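Long-range contacts in DraIII (Deinococcus radiophilus, PDB 4L0K), which acts as a type II restriction endonuclease, probably cutting double-stranded DNA at specific sites with a His-Me finger nuclease domain: residues L3-V8 / P19-L24; L33-L38 / S114-A119; Y77-D82 / L103-K108; E158-P163 / F196-C201; A178-H183 / F200-Q205. All coordinates share one frame; numbering follows the deposited sequence.

Contact 1 of 5, residues L3-V8 / P19-L24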
# COMPACT_ATOMS: atom_id res chain seq x y z
N LEU A 3 10.72 33.77 16.80
CA LEU A 3 10.53 32.74 17.83
C LEU A 3 11.63 32.76 18.91
O LEU A 3 12.75 33.18 18.63
CB LEU A 3 10.45 31.36 17.18
CG LEU A 3 9.35 31.12 16.15
CD1 LEU A 3 9.51 29.74 15.55
CD2 LEU A 3 7.97 31.30 16.76
N CYS A 4 11.27 32.31 20.12
CA CYS A 4 12.19 32.14 21.26
C CYS A 4 13.48 31.49 20.77
O CYS A 4 14.54 32.12 20.76
CB CYS A 4 11.51 31.28 22.35
SG CYS A 4 12.27 31.04 24.06
N HIS A 5 13.37 30.24 20.32
CA HIS A 5 14.52 29.44 19.87
C HIS A 5 15.55 29.14 20.96
O HIS A 5 16.60 28.55 20.68
CB HIS A 5 15.19 30.05 18.63
CG HIS A 5 14.66 29.52 17.34
ND1 HIS A 5 13.42 28.92 17.23
CD2 HIS A 5 15.20 29.48 16.10
CE1 HIS A 5 13.21 28.55 15.98
NE2 HIS A 5 14.28 28.87 15.27
N LYS A 6 15.26 29.52 22.20
CA LYS A 6 16.11 29.11 23.33
C LYS A 6 16.04 27.59 23.51
O LYS A 6 14.99 26.99 23.29
CB LYS A 6 15.72 29.84 24.63
CG LYS A 6 16.09 31.34 24.65
CD LYS A 6 16.27 31.87 26.07
CE LYS A 6 14.94 32.12 26.77
NZ LYS A 6 15.14 32.84 28.06
N THR A 7 17.15 26.98 23.91
CA THR A 7 17.21 25.53 24.11
C THR A 7 16.22 25.04 25.17
O THR A 7 16.18 25.55 26.28
CB THR A 7 18.62 25.08 24.46
OG1 THR A 7 19.52 25.49 23.43
CG2 THR A 7 18.70 23.56 24.60
N VAL A 8 15.40 24.06 24.80
CA VAL A 8 14.39 23.53 25.71
C VAL A 8 14.95 22.34 26.48
O VAL A 8 15.44 21.38 25.87
CB VAL A 8 13.09 23.10 24.96
CG1 VAL A 8 12.14 22.36 25.90
CG2 VAL A 8 12.38 24.31 24.34
N PRO A 19 20.05 20.66 20.32
CA PRO A 19 18.99 21.31 21.10
C PRO A 19 17.57 21.12 20.56
O PRO A 19 17.34 21.15 19.35
CB PRO A 19 19.37 22.79 21.03
CG PRO A 19 20.02 22.93 19.66
CD PRO A 19 20.74 21.61 19.43
N HIS A 20 16.61 20.92 21.45
CA HIS A 20 15.21 21.17 21.13
C HIS A 20 14.99 22.66 21.34
O HIS A 20 15.55 23.25 22.27
CB HIS A 20 14.30 20.34 22.03
CG HIS A 20 14.49 18.86 21.89
ND1 HIS A 20 13.65 18.07 21.13
CD2 HIS A 20 15.44 18.03 22.38
CE1 HIS A 20 14.07 16.82 21.17
NE2 HIS A 20 15.16 16.77 21.92
N LYS A 21 14.19 23.30 20.48
CA LYS A 21 14.10 24.76 20.52
C LYS A 21 12.75 25.29 21.00
O LYS A 21 11.71 24.69 20.75
CB LYS A 21 14.46 25.36 19.17
CG LYS A 21 15.75 24.81 18.55
CD LYS A 21 16.04 25.52 17.23
CE LYS A 21 16.90 24.68 16.28
NZ LYS A 21 17.01 25.31 14.92
N CYS A 22 12.80 26.43 21.69
CA CYS A 22 11.62 27.18 22.13
C CYS A 22 10.81 27.59 20.89
O CYS A 22 11.37 28.14 19.94
CB CYS A 22 12.10 28.42 22.90
SG CYS A 22 10.97 29.44 23.91
N GLN A 23 9.50 27.34 20.89
CA GLN A 23 8.70 27.79 19.76
C GLN A 23 7.69 28.87 20.16
O GLN A 23 6.81 29.24 19.37
CB GLN A 23 8.03 26.59 19.05
CG GLN A 23 9.01 25.50 18.59
CD GLN A 23 9.83 25.91 17.38
OE1 GLN A 23 9.39 26.72 16.57
NE2 GLN A 23 11.04 25.37 17.26
N LEU A 24 7.82 29.37 21.39
CA LEU A 24 7.07 30.54 21.85
C LEU A 24 7.61 31.78 21.15
O LEU A 24 8.76 31.77 20.69
CB LEU A 24 7.21 30.72 23.37
CG LEU A 24 6.14 30.12 24.27
CD1 LEU A 24 4.71 30.32 23.72
CD2 LEU A 24 6.42 28.66 24.54
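P19 pushes its CB into the fork of T7, lying 3.6 Å from OG1 and 3.7 Å from CG2 of that threonine. T7 sets OG1 anti to its carbonyl carbon and CG2 anti to the backbone N, and P19 CB lies against both branches. V8 supplies the next bump: its CG2 settles on the backbone of K21-C22, 3.4 Å from C22 N. Farther along, L3 crosses Q23 obliquely, CD1 3.2 Å from Q23 OE1 and CD2 near Q23 O. Q23 is bent at chi2, which brings its amide back to L3, and Q23 OE1 accepts a hydrogen bond from R120. The framework under these shapes is a short beta hairpin, strands 7-8 and 20-21, in which T7 and K21 form an antiparallel non-hydrogen-bonded pair. The N-H of V8 points almost straight at H20 O (2.7 Å, 172°). Just before strand 7-8, H5 takes a positive phi (63°). C22 O receives the N-H of H5 and, weakly, its ND1, while C4 N bonds to L24 O nearly along the carbonyl axis. K21 is extended beyond CG and lays CD over the centre of the H5 ring, 4.1 Å from its centroid, a CH-pi contact; its NZ goes on to a salt bridge with D113. C4 SG and C22 SG are modelled as a disulfide, 2.1 Å long. A disulfide sulfur has one sulfur partner, so the modelled triangle C4-C22-C32, with H28 beside it, is more consistent with a structural zinc site.

Contact 2 of 5, residues L33-L38 / S114-A119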
# COMPACT_ATOMS: atom_id res chain seq x y z
N LEU A 33 8.96 26.49 25.78
CA LEU A 33 8.35 25.23 25.33
C LEU A 33 8.61 24.84 23.85
O LEU A 33 8.68 25.70 22.96
CB LEU A 33 6.84 25.25 25.55
CG LEU A 33 6.23 25.42 26.93
CD1 LEU A 33 4.92 26.17 26.80
CD2 LEU A 33 5.99 24.08 27.57
N GLU A 34 8.71 23.54 23.60
CA GLU A 34 8.92 23.04 22.25
C GLU A 34 7.61 23.00 21.45
O GLU A 34 7.60 23.33 20.26
CB GLU A 34 9.60 21.65 22.26
CG GLU A 34 10.11 21.24 20.88
CD GLU A 34 10.73 19.85 20.84
OE1 GLU A 34 10.42 19.02 21.72
OE2 GLU A 34 11.54 19.59 19.92
N PHE A 35 6.50 22.61 22.09
CA PHE A 35 5.22 22.52 21.39
C PHE A 35 4.08 23.30 22.06
O PHE A 35 3.07 22.70 22.45
CB PHE A 35 4.80 21.04 21.23
CG PHE A 35 5.77 20.22 20.41
CD1 PHE A 35 5.85 20.38 19.03
CD2 PHE A 35 6.58 19.28 21.03
CE1 PHE A 35 6.75 19.62 18.28
CE2 PHE A 35 7.49 18.52 20.29
CZ PHE A 35 7.57 18.69 18.92
N PRO A 36 4.23 24.64 22.19
CA PRO A 36 3.23 25.46 22.89
C PRO A 36 1.85 25.42 22.22
O PRO A 36 0.82 25.27 22.90
CB PRO A 36 3.81 26.88 22.81
CG PRO A 36 4.80 26.84 21.67
CD PRO A 36 5.36 25.45 21.70
N PHE A 37 1.84 25.51 20.90
CA PHE A 37 0.61 25.43 20.09
C PHE A 37 -0.15 24.10 20.22
O PHE A 37 -1.27 23.98 19.73
CB PHE A 37 0.94 25.71 18.62
CG PHE A 37 2.05 24.85 18.07
CD1 PHE A 37 3.38 25.16 18.31
CD2 PHE A 37 1.75 23.72 17.32
CE1 PHE A 37 4.39 24.36 17.82
CE2 PHE A 37 2.77 22.92 16.83
CZ PHE A 37 4.09 23.24 17.07
N LEU A 38 0.45 23.11 20.88
CA LEU A 38 -0.24 21.85 21.12
C LEU A 38 -0.79 21.68 22.55
O LEU A 38 -1.51 20.70 22.82
CB LEU A 38 0.64 20.66 20.75
CG LEU A 38 0.63 20.33 19.25
CD1 LEU A 38 1.72 19.36 18.90
CD2 LEU A 38 -0.73 19.79 18.85
N SER A 114 12.03 22.01 9.98
CA SER A 114 10.98 21.52 9.08
C SER A 114 9.98 20.64 9.82
O SER A 114 8.76 20.80 9.65
CB SER A 114 11.58 20.72 7.92
OG SER A 114 12.41 21.53 7.12
N CYS A 115 10.50 19.72 10.63
CA CYS A 115 9.66 18.86 11.46
C CYS A 115 8.75 19.68 12.36
O CYS A 115 7.54 19.41 12.45
CB CYS A 115 10.51 17.88 12.27
SG CYS A 115 11.42 16.73 11.22
N ILE A 116 9.31 20.72 12.98
CA ILE A 116 8.47 21.59 13.81
C ILE A 116 7.42 22.35 12.98
O ILE A 116 6.25 22.44 13.38
CB ILE A 116 9.32 22.59 14.69
CG1 ILE A 116 10.44 21.85 15.44
CG2 ILE A 116 8.42 23.36 15.65
CD1 ILE A 116 9.98 20.69 16.26
N ASP A 117 7.83 22.87 11.82
CA ASP A 117 6.90 23.50 10.86
C ASP A 117 5.70 22.61 10.52
O ASP A 117 4.54 23.04 10.62
CB ASP A 117 7.63 23.86 9.56
CG ASP A 117 8.55 25.04 9.71
OD1 ASP A 117 8.40 25.79 10.71
OD2 ASP A 117 9.43 25.24 8.84
N VAL A 118 5.99 21.36 10.12
CA VAL A 118 4.98 20.34 9.85
C VAL A 118 4.03 20.15 11.04
O VAL A 118 2.80 20.15 10.87
CB VAL A 118 5.64 18.99 9.46
CG1 VAL A 118 4.67 17.82 9.62
CG2 VAL A 118 6.23 19.06 8.02
N ALA A 119 4.60 19.99 12.25
CA ALA A 119 3.77 19.95 13.46
C ALA A 119 2.81 21.15 13.56
O ALA A 119 1.61 21.00 13.90
CB ALA A 119 4.65 19.85 14.71
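Residues 33-38 run as an irregular segment past helix 112-126, closest at F35 and I116, whose CA atoms are 8.3 Å apart, and no hydrogen bond crosses the gap. This is part of a helical core: the connection into helix 39-44 lays aromatic side chains on I116 and A119, which lie one turn apart on helix 112-126. L38 N bonds back to F35 O within the segment. F35 reaches with its CE1 corner, 4.0 Å from I116 CD1 and 4.1 Å from A119 CB, so that one ring atom touches both residues. I116 gets there by setting CG1 anti to its carbonyl carbon and bending at chi2 (-54°), which turns CD1 toward the loop; its side chain crosses F35 at about a right angle. One face of the F35 ring lies under CG of the neighbouring E34, offset toward the rim, and the ring has F37 CZ at its edge. E34 is extended, and its OE2 is held by hydrogen bonds to Y112 and H20, tying this loop to the same helix and to the N-terminal hairpin. Beyond, helix 46-57 closes over F35 and A119 through V53 and A56, in a largely buried core of helices. F37 takes the crowded first torsion (chi1 54°), with CG between the backbone N and the carbonyl carbon. Its ring thereby meets A119 twice: CZ is 4.2 Å from A119 CB, and CE2, edge-on, is 3.7 Å from A119 O.

Contact 3 of 5, residues Y77-D82 / L103-K108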
# COMPACT_ATOMS: atom_id res chain seq x y z
N TYR A 77 15.03 14.19 12.11
CA TYR A 77 16.20 15.06 12.21
C TYR A 77 17.41 14.34 12.82
O TYR A 77 18.44 14.95 13.09
CB TYR A 77 15.89 16.37 12.94
CG TYR A 77 15.15 16.21 14.25
CD1 TYR A 77 15.82 15.79 15.41
CD2 TYR A 77 13.79 16.52 14.35
CE1 TYR A 77 15.14 15.67 16.62
CE2 TYR A 77 13.11 16.40 15.56
CZ TYR A 77 13.79 15.98 16.69
OH TYR A 77 13.12 15.85 17.89
N VAL A 78 17.26 13.03 13.03
CA VAL A 78 18.37 12.15 13.35
C VAL A 78 18.67 11.30 12.10
O VAL A 78 19.82 10.99 11.80
CB VAL A 78 18.05 11.23 14.56
CG1 VAL A 78 18.93 9.98 14.56
CG2 VAL A 78 18.19 12.00 15.88
N ALA A 79 17.61 10.96 11.37
CA ALA A 79 17.72 10.17 10.14
C ALA A 79 18.40 10.94 9.00
O ALA A 79 18.72 10.36 7.97
CB ALA A 79 16.36 9.68 9.70
N ILE A 80 18.61 12.24 9.21
CA ILE A 80 19.32 13.09 8.26
C ILE A 80 20.83 13.17 8.55
O ILE A 80 21.61 13.55 7.68
CB ILE A 80 18.73 14.52 8.27
CG1 ILE A 80 18.98 15.24 6.94
CG2 ILE A 80 19.23 15.31 9.47
CD1 ILE A 80 18.34 16.61 6.87
N LEU A 81 21.24 12.80 9.76
CA LEU A 81 22.65 12.87 10.15
C LEU A 81 23.50 11.79 9.46
O LEU A 81 23.01 10.68 9.20
CB LEU A 81 22.78 12.77 11.67
CG LEU A 81 22.01 13.87 12.40
CD1 LEU A 81 21.95 13.62 13.90
CD2 LEU A 81 22.61 15.24 12.12
N ASP A 82 24.74 12.13 9.14
CA ASP A 82 25.64 11.20 8.44
C ASP A 82 26.04 10.02 9.34
O ASP A 82 25.98 10.14 10.57
CB ASP A 82 26.89 11.91 7.90
CG ASP A 82 27.90 12.23 8.99
OD1 ASP A 82 28.50 11.29 9.55
OD2 ASP A 82 28.11 13.44 9.27
N LEU A 103 18.49 2.97 3.19
CA LEU A 103 17.74 3.70 2.17
C LEU A 103 16.43 4.30 2.69
O LEU A 103 16.17 5.49 2.52
CB LEU A 103 17.49 2.81 0.96
CG LEU A 103 18.41 3.13 -0.23
CD1 LEU A 103 19.84 3.40 0.24
CD2 LEU A 103 18.37 2.01 -1.26
N LYS A 104 15.61 3.48 3.34
CA LYS A 104 14.35 3.98 3.88
C LYS A 104 14.54 5.02 5.00
O LYS A 104 13.81 6.05 5.05
CB LYS A 104 13.44 2.82 4.31
CG LYS A 104 12.64 2.26 3.14
CD LYS A 104 12.29 0.80 3.31
CE LYS A 104 11.70 0.24 2.02
NZ LYS A 104 11.40 -1.22 2.13
N ILE A 105 15.54 4.78 5.86
CA ILE A 105 15.90 5.76 6.88
C ILE A 105 16.21 7.12 6.24
O ILE A 105 15.68 8.15 6.66
CB ILE A 105 17.07 5.30 7.75
CG1 ILE A 105 16.61 4.24 8.75
CG2 ILE A 105 17.64 6.46 8.55
CD1 ILE A 105 17.75 3.49 9.42
N ARG A 106 17.04 7.12 5.19
CA ARG A 106 17.38 8.37 4.50
C ARG A 106 16.17 8.97 3.79
O ARG A 106 16.06 10.19 3.66
CB ARG A 106 18.50 8.14 3.49
CG ARG A 106 19.82 7.68 4.12
CD ARG A 106 20.08 8.30 5.49
NE ARG A 106 21.46 8.10 5.93
CZ ARG A 106 21.98 8.66 7.01
NH1 ARG A 106 21.22 9.44 7.77
NH2 ARG A 106 23.24 8.46 7.34
N GLU A 107 15.27 8.11 3.34
CA GLU A 107 14.08 8.53 2.61
C GLU A 107 13.22 9.38 3.51
O GLU A 107 12.57 10.30 3.05
CB GLU A 107 13.27 7.31 2.17
CG GLU A 107 12.82 7.34 0.74
CD GLU A 107 12.05 6.10 0.38
OE1 GLU A 107 10.80 6.14 0.45
OE2 GLU A 107 12.69 5.07 0.06
N LYS A 108 13.24 9.06 4.81
CA LYS A 108 12.44 9.84 5.76
C LYS A 108 13.12 11.07 6.42
O LYS A 108 12.54 11.70 7.32
CB LYS A 108 11.87 8.93 6.86
CG LYS A 108 10.78 7.97 6.37
CD LYS A 108 9.61 8.72 5.75
CE LYS A 108 8.33 7.89 5.74
NZ LYS A 108 7.60 7.95 7.04
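R106 and the backbone of the 78-81 turn meet edge-on: the carbonyl oxygens of A79 and L81 both lie near the guanidinium plane, though the bonds are bent, most of all that of NH2 (130°). The side chain gets there by setting CG anti to its carbonyl carbon, bending sharply at chi2 (-35°), and then running extended to the head group. NH1 serves both oxygens, at 2.7 Å from A79 O and 2.6 Å from L81 O. NH2 adds a second bond to L81 O, 2.9 Å long and directed at an in-plane lone pair. L81 O is therefore gripped end-on by two nitrogens, whereas the NH1 bond to A79 O comes from well above the carbonyl plane. Three bonds from two nitrogens, one to A79 O and two to L81 O, hold the guanidinium, and the positive charge would be expected to polarise both peptides. Beside this polar grip A79 makes the apolar touch, its CB being 3.7 Å from I105 CG2 and 3.5 Å from I105 O. The receiving loop is a type I beta turn, closed by L81 N to V78 O (3.1 Å). NH2 also forms a salt bridge with D83, and D82 N-caps helix 83-89 by bonding to I85 N. The contact thus fastens the last turn of helix 99-107 to the loop that leads into helix 83-89, whose L86 packs against V78, L81 and R106.

Contact 4 of 5, residues E158-P163 / F196-C201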
# COMPACT_ATOMS: atom_id res chain seq x y z
N GLU A 158 -6.56 15.61 1.49
CA GLU A 158 -5.75 16.27 0.46
C GLU A 158 -5.92 15.62 -0.91
O GLU A 158 -5.73 16.29 -1.93
CB GLU A 158 -4.26 16.29 0.83
CG GLU A 158 -3.96 17.09 2.06
CD GLU A 158 -4.15 18.58 1.85
OE1 GLU A 158 -4.06 19.04 0.68
OE2 GLU A 158 -4.39 19.30 2.85
N ILE A 159 -6.23 14.32 -0.91
CA ILE A 159 -6.55 13.56 -2.13
C ILE A 159 -8.06 13.54 -2.47
O ILE A 159 -8.40 14.10 -3.50
CB ILE A 159 -6.02 12.11 -2.06
CG1 ILE A 159 -4.50 12.10 -1.88
CG2 ILE A 159 -6.43 11.34 -3.30
CD1 ILE A 159 -4.06 11.70 -0.50
N CYS A 160 -8.90 12.89 -1.64
CA CYS A 160 -10.41 12.80 -1.73
C CYS A 160 -11.04 14.22 -2.02
O CYS A 160 -11.94 14.37 -2.83
CB CYS A 160 -11.08 12.03 -0.45
SG CYS A 160 -9.79 10.98 0.80
N LYS A 161 -10.50 15.26 -1.38
CA LYS A 161 -11.15 16.58 -1.20
C LYS A 161 -12.43 16.55 -0.36
O LYS A 161 -13.16 17.55 -0.30
CB LYS A 161 -11.41 17.35 -2.51
CG LYS A 161 -10.22 17.50 -3.42
CD LYS A 161 -8.98 18.03 -2.74
CE LYS A 161 -7.88 18.26 -3.80
NZ LYS A 161 -6.49 18.41 -3.28
N LEU A 162 -12.70 15.41 0.28
CA LEU A 162 -13.82 15.26 1.21
C LEU A 162 -13.50 15.89 2.56
O LEU A 162 -12.38 15.75 3.05
CB LEU A 162 -14.15 13.78 1.42
CG LEU A 162 -15.06 13.12 0.40
CD1 LEU A 162 -15.30 11.67 0.78
CD2 LEU A 162 -16.37 13.88 0.34
N PRO A 163 -14.48 16.60 3.15
CA PRO A 163 -14.33 17.18 4.50
C PRO A 163 -14.03 16.10 5.54
O PRO A 163 -14.72 15.09 5.56
CB PRO A 163 -15.72 17.78 4.78
CG PRO A 163 -16.28 18.06 3.44
CD PRO A 163 -15.76 16.96 2.53
N PHE A 196 -3.89 16.24 5.85
CA PHE A 196 -4.48 14.97 6.24
C PHE A 196 -5.15 14.27 5.06
O PHE A 196 -5.62 14.93 4.10
CB PHE A 196 -5.49 15.17 7.38
CG PHE A 196 -4.88 15.73 8.65
CD1 PHE A 196 -3.79 15.12 9.24
CD2 PHE A 196 -5.41 16.86 9.25
CE1 PHE A 196 -3.23 15.63 10.40
CE2 PHE A 196 -4.86 17.39 10.42
CZ PHE A 196 -3.76 16.76 10.99
N ALA A 197 -5.17 12.94 5.11
CA ALA A 197 -5.82 12.13 4.07
C ALA A 197 -6.43 10.86 4.66
O ALA A 197 -5.88 10.30 5.61
CB ALA A 197 -4.82 11.75 3.00
N HIS A 198 -7.56 10.43 4.10
CA HIS A 198 -8.04 9.07 4.36
C HIS A 198 -6.93 8.07 4.09
O HIS A 198 -6.15 8.25 3.14
CB HIS A 198 -9.19 8.70 3.43
CG HIS A 198 -10.41 9.54 3.62
ND1 HIS A 198 -10.75 10.55 2.75
CD2 HIS A 198 -11.35 9.53 4.59
CE1 HIS A 198 -11.87 11.12 3.18
NE2 HIS A 198 -12.25 10.52 4.30
N ARG A 199 -6.89 7.02 4.90
CA ARG A 199 -5.98 5.91 4.69
C ARG A 199 -6.05 5.43 3.25
O ARG A 199 -5.03 5.38 2.56
CB ARG A 199 -6.34 4.77 5.64
CG ARG A 199 -5.76 3.43 5.26
CD ARG A 199 -4.46 3.18 5.95
NE ARG A 199 -3.80 2.00 5.39
CZ ARG A 199 -2.49 1.76 5.45
NH1 ARG A 199 -2.00 0.66 4.90
NH2 ARG A 199 -1.67 2.62 6.06
N PHE A 200 -7.25 5.14 2.77
CA PHE A 200 -7.41 4.66 1.40
C PHE A 200 -6.74 5.60 0.39
O PHE A 200 -5.98 5.15 -0.48
CB PHE A 200 -8.88 4.45 1.01
CG PHE A 200 -9.04 3.97 -0.41
CD1 PHE A 200 -9.01 2.60 -0.70
CD2 PHE A 200 -9.16 4.88 -1.45
CE1 PHE A 200 -9.10 2.15 -2.02
CE2 PHE A 200 -9.26 4.43 -2.78
CZ PHE A 200 -9.22 3.07 -3.06
N CYS A 201 -7.06 6.88 0.49
CA CYS A 201 -6.62 7.87 -0.49
C CYS A 201 -5.09 8.00 -0.43
O CYS A 201 -4.40 8.09 -1.46
CB CYS A 201 -7.29 9.23 -0.24
SG CYS A 201 -9.13 9.24 -0.15
O HOH W 1 -5.66 18.27 5.09
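Cysteines and a histidine knot the tight half of this contact. C157 and C160, two residues between them, precede strand 194-198 and helix 199-205, which bring H198 and C201 with the same spacing; such pairs resemble those of structural zinc sites in HNH-type nucleases. C160 SG to C201 SG, modelled as a disulfide, is 2.1 Å, with a chi3 of 122° that is wide. C160 SG is also joined to C157, a double linkage no ordinary disulfide has, consistent with four ligands (C157, C160, H198, C201) round an unmodelled metal, probably zinc. C160 is nearly eclipsed at chi1 (-13°). The H198 ring edge faces C160 SG too closely for a non-bonded pair, so the modelled separation carries no weight. L162 CB adds to that edge, 3.9 Å from H198 CE1. Next to the sulfurs I159 packs CD1 3.6 Å from A197 CB, and its CB the same distance from C201 CB. C160 O also bonds to R223 of the second subunit, placing the cluster at the dimer interface. The other half is looser, carried by E158 at the start of the segment. Its N-H bonds to F196 O, 2.9 Å long and nearly along the C=O axis, and CG rests against that oxygen. Bent at chi2, E158 turns its carboxylate to water 1, which links OE2 (2.8 Å) to F196 N, from which it accepts (2.8 Å).

Contact 5 of 5, residues A178-H183 / F200-Q205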
# COMPACT_ATOMS: atom_id res chain seq x y z
N ALA A 178 -8.03 5.50 10.40
CA ALA A 178 -8.75 5.84 9.18
C ALA A 178 -8.12 7.08 8.52
O ALA A 178 -8.22 7.26 7.31
CB ALA A 178 -10.24 6.05 9.48
N VAL A 179 -7.43 7.91 9.31
CA VAL A 179 -6.76 9.12 8.79
C VAL A 179 -5.24 9.10 8.99
O VAL A 179 -4.74 8.61 9.98
CB VAL A 179 -7.40 10.42 9.36
CG1 VAL A 179 -6.55 11.62 9.08
CG2 VAL A 179 -8.75 10.64 8.72
N GLU A 180 -4.50 9.62 8.01
CA GLU A 180 -3.04 9.63 8.05
C GLU A 180 -2.56 10.98 7.60
O GLU A 180 -3.34 11.79 7.07
CB GLU A 180 -2.46 8.55 7.12
CG GLU A 180 -2.88 7.15 7.51
CD GLU A 180 -2.30 6.07 6.62
OE1 GLU A 180 -2.03 6.32 5.43
OE2 GLU A 180 -2.12 4.95 7.14
N THR A 181 -1.27 11.23 7.83
CA THR A 181 -0.63 12.44 7.36
C THR A 181 -0.27 12.28 5.90
O THR A 181 0.29 11.27 5.50
CB THR A 181 0.62 12.77 8.19
OG1 THR A 181 0.22 13.33 9.45
CG2 THR A 181 1.48 13.78 7.47
N ALA A 182 -0.58 13.28 5.09
CA ALA A 182 -0.30 13.21 3.67
C ALA A 182 0.80 14.17 3.26
O ALA A 182 0.97 15.25 3.86
CB ALA A 182 -1.56 13.48 2.86
N HIS A 183 1.53 13.75 2.23
CA HIS A 183 2.51 14.56 1.53
C HIS A 183 2.06 14.76 0.10
O HIS A 183 2.02 13.82 -0.69
CB HIS A 183 3.88 13.88 1.57
CG HIS A 183 4.42 13.77 2.95
ND1 HIS A 183 4.01 12.79 3.84
CD2 HIS A 183 5.30 14.54 3.63
CE1 HIS A 183 4.63 12.96 4.99
NE2 HIS A 183 5.42 14.01 4.89
N PHE A 200 -7.25 5.14 2.77
CA PHE A 200 -7.41 4.66 1.40
C PHE A 200 -6.74 5.60 0.39
O PHE A 200 -5.98 5.15 -0.48
CB PHE A 200 -8.88 4.45 1.01
CG PHE A 200 -9.04 3.97 -0.41
CD1 PHE A 200 -9.01 2.60 -0.70
CD2 PHE A 200 -9.16 4.88 -1.45
CE1 PHE A 200 -9.10 2.15 -2.02
CE2 PHE A 200 -9.26 4.43 -2.78
CZ PHE A 200 -9.22 3.07 -3.06
N CYS A 201 -7.06 6.88 0.49
CA CYS A 201 -6.62 7.87 -0.49
C CYS A 201 -5.09 8.00 -0.43
O CYS A 201 -4.40 8.09 -1.46
CB CYS A 201 -7.29 9.23 -0.24
SG CYS A 201 -9.13 9.24 -0.15
N ASN A 202 -4.58 8.00 0.79
CA ASN A 202 -3.15 8.06 1.03
C ASN A 202 -2.39 6.86 0.45
O ASN A 202 -1.36 7.05 -0.19
CB ASN A 202 -2.86 8.19 2.52
CG ASN A 202 -1.51 8.80 2.78
OD1 ASN A 202 -1.02 9.61 2.00
ND2 ASN A 202 -0.89 8.43 3.89
N VAL A 203 -2.88 5.64 0.63
CA VAL A 203 -2.17 4.53 -0.03
C VAL A 203 -2.37 4.51 -1.56
O VAL A 203 -1.44 4.17 -2.27
CB VAL A 203 -2.34 3.13 0.64
CG1 VAL A 203 -2.75 3.24 2.12
CG2 VAL A 203 -3.27 2.26 -0.13
N ALA A 204 -3.53 4.95 -2.06
CA ALA A 204 -3.73 5.01 -3.51
C ALA A 204 -2.72 5.94 -4.18
O ALA A 204 -2.17 5.62 -5.23
CB ALA A 204 -5.18 5.44 -3.87
N GLN A 205 -2.49 7.10 -3.57
CA GLN A 205 -1.60 8.09 -4.15
C GLN A 205 -0.17 7.55 -4.34
O GLN A 205 0.51 7.89 -5.30
CB GLN A 205 -1.59 9.36 -3.29
CG GLN A 205 -0.81 10.53 -3.85
CD GLN A 205 -0.37 11.51 -2.75
OE1 GLN A 205 -0.83 11.43 -1.61
NE2 GLN A 205 0.53 12.41 -3.08
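N202 sets CG anti to its backbone N (chi1 -157°), sending its amide off helix 199-205 toward strand 179-183. E180 answers from the strand with CG anti to its carbonyl carbon and an extended chain. Amide and carboxylate meet with their planes nearly perpendicular, 86° apart. N202 ND2 donates to E180 OE1 at 2.9 Å in an almost straight bond, approaching from somewhat above the carboxylate plane. The other oxygen, OE2, forms a salt bridge with R199, so two partners fix the carboxylate rotation and probably favour its ionised form. N202 OD1 faces A182, 4.0 Å from its CB. One turn on, Q205, anti at chi1 and extended beyond, puts NE2 3.1 Å from H183 O, in the carbonyl plane; the same nitrogen bonds to K208 O. The axes of segments 179-183 and 200-205 approach to 8.5 Å at 41°. H183 NE2 is in turn bonded to H189. V203 and A204 pack against V203 and A204 of the second subunit, so the helix also joins the dimer. Two antiparallel strands followed directly by a helix laid over them, with a histidine closing the first strand, are consistent with the ββα-Me (His-Me) finger to whose clan DraIII belongs.

How the contacts relate
Along the chain, contact 1 closes before contact 2 opens, contact 3 is nested inside the loop that contact 2 closes, and contacts 4 and 5 follow. The first pair adjoins, centres about 10 Å apart, probably hydrogen-bonded, Q23 N to L33 O and H20 ND1 to E34 OE2. Contacts 2 and 3, centres about 20 Å apart, touch through C115 and Y77. Contacts 4 and 5 have centres about 6 Å apart, share F200 and C201 on helix 199-205, reach the sheet of strands 179-183 and 194-198, and meet the second subunit. Their centres lie about 33 and 31 Å from that of contact 1, across the chain's centre, so the N-terminal cysteine cluster and the nuclease finger occupy opposite sides.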